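Local coordinates for period circadian protein homolog 2 (Mus musculus, PDB 3GDI), which acts as a circadian clock protein, probably regulating transcription in the nucleus and forming partner complexes through its tandem PAS domains, at residues S75-Y80 with L142-L147. Residues are numbered along the deposited sequence; the frame is centred on the assembly and turned at random.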
ATOM      1  N   SER A  75      -7.788   9.166  -2.234  1.00 59.33           N
ATOM      2  CA  SER A  75      -6.509   8.841  -1.615  1.00 60.02           C
ATOM      3  C   SER A  75      -5.346   9.631  -2.220  1.00 59.95           C
ATOM      4  O   SER A  75      -4.524  10.179  -1.493  1.00 62.09           O
ATOM      5  CB  SER A  75      -6.232   7.345  -1.741  1.00 58.44           C
ATOM      6  OG  SER A  75      -4.888   7.068  -1.408  1.00 59.80           O
ATOM      7  N   TYR A  76      -5.288   9.698  -3.545  1.00 58.91           N
ATOM      8  CA  TYR A  76      -4.215  10.407  -4.228  1.00 60.11           C
ATOM      9  C   TYR A  76      -4.445  11.907  -4.362  1.00 61.04           C
ATOM     10  O   TYR A  76      -3.584  12.623  -4.863  1.00 61.98           O
ATOM     11  CB  TYR A  76      -3.992   9.804  -5.618  1.00 61.69           C
ATOM     12  CG  TYR A  76      -3.232   8.487  -5.626  1.00 63.56           C
ATOM     13  CD1 TYR A  76      -1.838   8.456  -5.474  1.00 63.85           C
ATOM     14  CD2 TYR A  76      -3.902   7.273  -5.795  1.00 63.99           C
ATOM     15  CE1 TYR A  76      -1.128   7.248  -5.496  1.00 62.10           C
ATOM     16  CE2 TYR A  76      -3.200   6.057  -5.818  1.00 65.39           C
ATOM     17  CZ  TYR A  76      -1.812   6.056  -5.668  1.00 64.05           C
ATOM     18  OH  TYR A  76      -1.125   4.864  -5.680  1.00 61.65           O
ATOM     19  N   THR A  77      -5.601  12.387  -3.923  1.00 61.99           N
ATOM     20  CA  THR A  77      -5.903  13.810  -4.016  1.00 61.46           C
ATOM     21  C   THR A  77      -5.991  14.390  -2.617  1.00 63.91           C
ATOM     22  O   THR A  77      -6.377  15.543  -2.429  1.00 63.37           O
ATOM     23  CB  THR A  77      -7.238  14.065  -4.768  1.00 60.47           C
ATOM     24  OG1 THR A  77      -8.299  13.348  -4.127  1.00 59.10           O
ATOM     25  CG2 THR A  77      -7.131  13.611  -6.214  1.00 57.28           C
ATOM     26  N   THR A  78      -5.627  13.570  -1.636  1.00 66.85           N
ATOM     27  CA  THR A  78      -5.629  13.972  -0.234  1.00 69.37           C
ATOM     28  C   THR A  78      -4.682  15.158  -0.075  1.00 71.81           C
ATOM     29  O   THR A  78      -3.545  15.115  -0.542  1.00 73.00           O
ATOM     30  CB  THR A  78      -5.136  12.822   0.669  1.00 68.84           C
ATOM     31  OG1 THR A  78      -5.940  11.655   0.445  1.00 67.45           O
ATOM     32  CG2 THR A  78      -5.221  13.217   2.129  1.00 67.77           C
ATOM     33  N   PRO A  79      -5.142  16.234   0.585  1.00 74.07           N
ATOM     34  CA  PRO A  79      -4.369  17.458   0.825  1.00 75.39           C
ATOM     35  C   PRO A  79      -2.914  17.295   1.269  1.00 76.56           C
ATOM     36  O   PRO A  79      -2.014  17.789   0.593  1.00 75.80           O
ATOM     37  CB  PRO A  79      -5.212  18.188   1.858  1.00 74.94           C
ATOM     38  CG  PRO A  79      -6.592  17.867   1.397  1.00 75.45           C
ATOM     39  CD  PRO A  79      -6.508  16.376   1.120  1.00 75.26           C
ATOM     40  N   TYR A  80      -2.669  16.612   2.386  1.00 78.31           N
ATOM     41  CA  TYR A  80      -1.290  16.455   2.850  1.00 80.54           C
ATOM     42  C   TYR A  80      -0.390  15.750   1.835  1.00 81.80           C
ATOM     43  O   TYR A  80       0.762  15.437   2.123  1.00 80.85           O
ATOM     44  CB  TYR A  80      -1.233  15.735   4.207  1.00 80.85           C
ATOM     45  CG  TYR A  80      -1.587  14.264   4.192  1.00 81.26           C
ATOM     46  CD1 TYR A  80      -2.678  13.786   4.916  1.00 81.29           C
ATOM     47  CD2 TYR A  80      -0.809  13.344   3.490  1.00 80.78           C
ATOM     48  CE1 TYR A  80      -2.984  12.427   4.944  1.00 82.46           C
ATOM     49  CE2 TYR A  80      -1.106  11.986   3.510  1.00 81.69           C
ATOM     50  CZ  TYR A  80      -2.193  11.534   4.237  1.00 81.96           C
ATOM     51  OH  TYR A  80      -2.491  10.191   4.249  1.00 84.15           O
ATOM     52  N   LEU A 142      -8.618  26.694  -1.725  1.00 96.68           N
ATOM     53  CA  LEU A 142      -7.599  25.853  -2.335  1.00 95.92           C
ATOM     54  C   LEU A 142      -8.218  24.525  -2.768  1.00 94.60           C
ATOM     55  O   LEU A 142      -8.774  23.791  -1.947  1.00 93.62           O
ATOM     56  CB  LEU A 142      -6.442  25.609  -1.357  1.00 97.71           C
ATOM     57  CG  LEU A 142      -6.711  24.980   0.016  1.00 98.89           C
ATOM     58  CD1 LEU A 142      -5.391  24.542   0.640  1.00 98.37           C
ATOM     59  CD2 LEU A 142      -7.431  25.977   0.915  1.00 98.93           C
ATOM     60  N   CYS A 143      -8.127  24.230  -4.065  1.00 93.03           N
ATOM     61  CA  CYS A 143      -8.681  22.997  -4.617  1.00 90.74           C
ATOM     62  C   CYS A 143      -7.594  22.056  -5.156  1.00 88.69           C
ATOM     63  O   CYS A 143      -6.523  21.924  -4.562  1.00 88.30           O
ATOM     64  CB  CYS A 143      -9.698  23.321  -5.722  1.00 89.92           C
ATOM     65  SG  CYS A 143      -8.992  23.836  -7.302  1.00 90.42           S
ATOM     66  N   CYS A 144      -7.879  21.404  -6.282  1.00 86.09           N
ATOM     67  CA  CYS A 144      -6.940  20.464  -6.893  1.00 82.54           C
ATOM     68  C   CYS A 144      -7.135  20.348  -8.400  1.00 78.91           C
ATOM     69  O   CYS A 144      -8.193  19.943  -8.867  1.00 78.16           O
ATOM     70  CB  CYS A 144      -7.099  19.077  -6.264  1.00 82.33           C
ATOM     71  SG  CYS A 144      -6.293  17.743  -7.189  1.00 83.68           S
ATOM     72  N   LEU A 145      -6.113  20.709  -9.160  1.00 75.33           N
ATOM     73  CA  LEU A 145      -6.208  20.612 -10.602  1.00 73.52           C
ATOM     74  C   LEU A 145      -5.557  19.296 -10.978  1.00 71.90           C
ATOM     75  O   LEU A 145      -4.704  18.789 -10.248  1.00 72.00           O
ATOM     76  CB  LEU A 145      -5.487  21.784 -11.272  1.00 73.67           C
ATOM     77  CG  LEU A 145      -5.699  21.932 -12.783  1.00 73.71           C
ATOM     78  CD1 LEU A 145      -5.457  23.369 -13.185  1.00 73.77           C
ATOM     79  CD2 LEU A 145      -4.771  21.000 -13.545  1.00 74.65           C
ATOM     80  N   LEU A 146      -5.970  18.732 -12.105  1.00 69.40           N
ATOM     81  CA  LEU A 146      -5.416  17.464 -12.549  1.00 67.81           C
ATOM     82  C   LEU A 146      -5.307  17.376 -14.053  1.00 66.84           C
ATOM     83  O   LEU A 146      -6.231  17.738 -14.779  1.00 65.66           O
ATOM     84  CB  LEU A 146      -6.274  16.290 -12.063  1.00 66.30           C
ATOM     85  CG  LEU A 146      -6.327  15.980 -10.569  1.00 65.30           C
ATOM     86  CD1 LEU A 146      -7.622  16.509  -9.989  1.00 63.19           C
ATOM     87  CD2 LEU A 146      -6.239  14.475 -10.364  1.00 64.75           C
ATOM     88  N   LEU A 147      -4.164  16.891 -14.513  1.00 66.78           N
ATOM     89  CA  LEU A 147      -3.943  16.710 -15.934  1.00 67.97           C
ATOM     90  C   LEU A 147      -4.262  15.242 -16.183  1.00 68.87           C
ATOM     91  O   LEU A 147      -3.623  14.358 -15.606  1.00 70.17           O
ATOM     92  CB  LEU A 147      -2.489  17.015 -16.283  1.00 67.81           C
ATOM     93  CG  LEU A 147      -2.106  18.488 -16.148  1.00 67.16           C
ATOM     94  CD1 LEU A 147      -0.590  18.648 -16.052  1.00 67.82           C
ATOM     95  CD2 LEU A 147      -2.660  19.232 -17.341  1.00 65.55           C
TER
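No ring enters the meeting of Thr77 with Cys144 and Leu146; both tyrosine rings of 75-80 lie clear of it. The ring of Tyr80 carries the methyl of Thr78 on one face, CG2 standing 3.7 Å above the plane and displaced toward the rim, and its OH is hydrogen-bonded to Glu197 O of the second subunit. Tyr76 sets its ring almost parallel to that of Phe104, the planes about 5° apart. Across the contact itself a single methyl does the touching. Thr77 CG2 comes 4.3 Å from Cys144 SG and equally 4.3 Å from Leu146 CD2; Cys144 and Leu146, two residues apart on the strand, both point toward 75-80. Cys144 holds SG anti to its backbone N (chi1 166°), which carries the sulfur out toward the threonine. Thr77 OG1 turns back to helix 70-76 and hydrogen-bonds Phe73 O, which probably helps hold the rotation (chi1 56°) that turns CG2 to the strand. No hydrogen bond links 75-80 to 142-147, and the small buried patch, 84 Å² in all, is plain nonpolar packing. It sets the turn that follows helix 70-76 against strand 142-150, the central strand of the five-stranded antiparallel PAS sheet, order 2-1-5-4-3. Leu145 packs on Trp85, and the strand runs between 26-31, where Val31 and Val29 bond the backbones of Cys144 and Leu146, and 121-131.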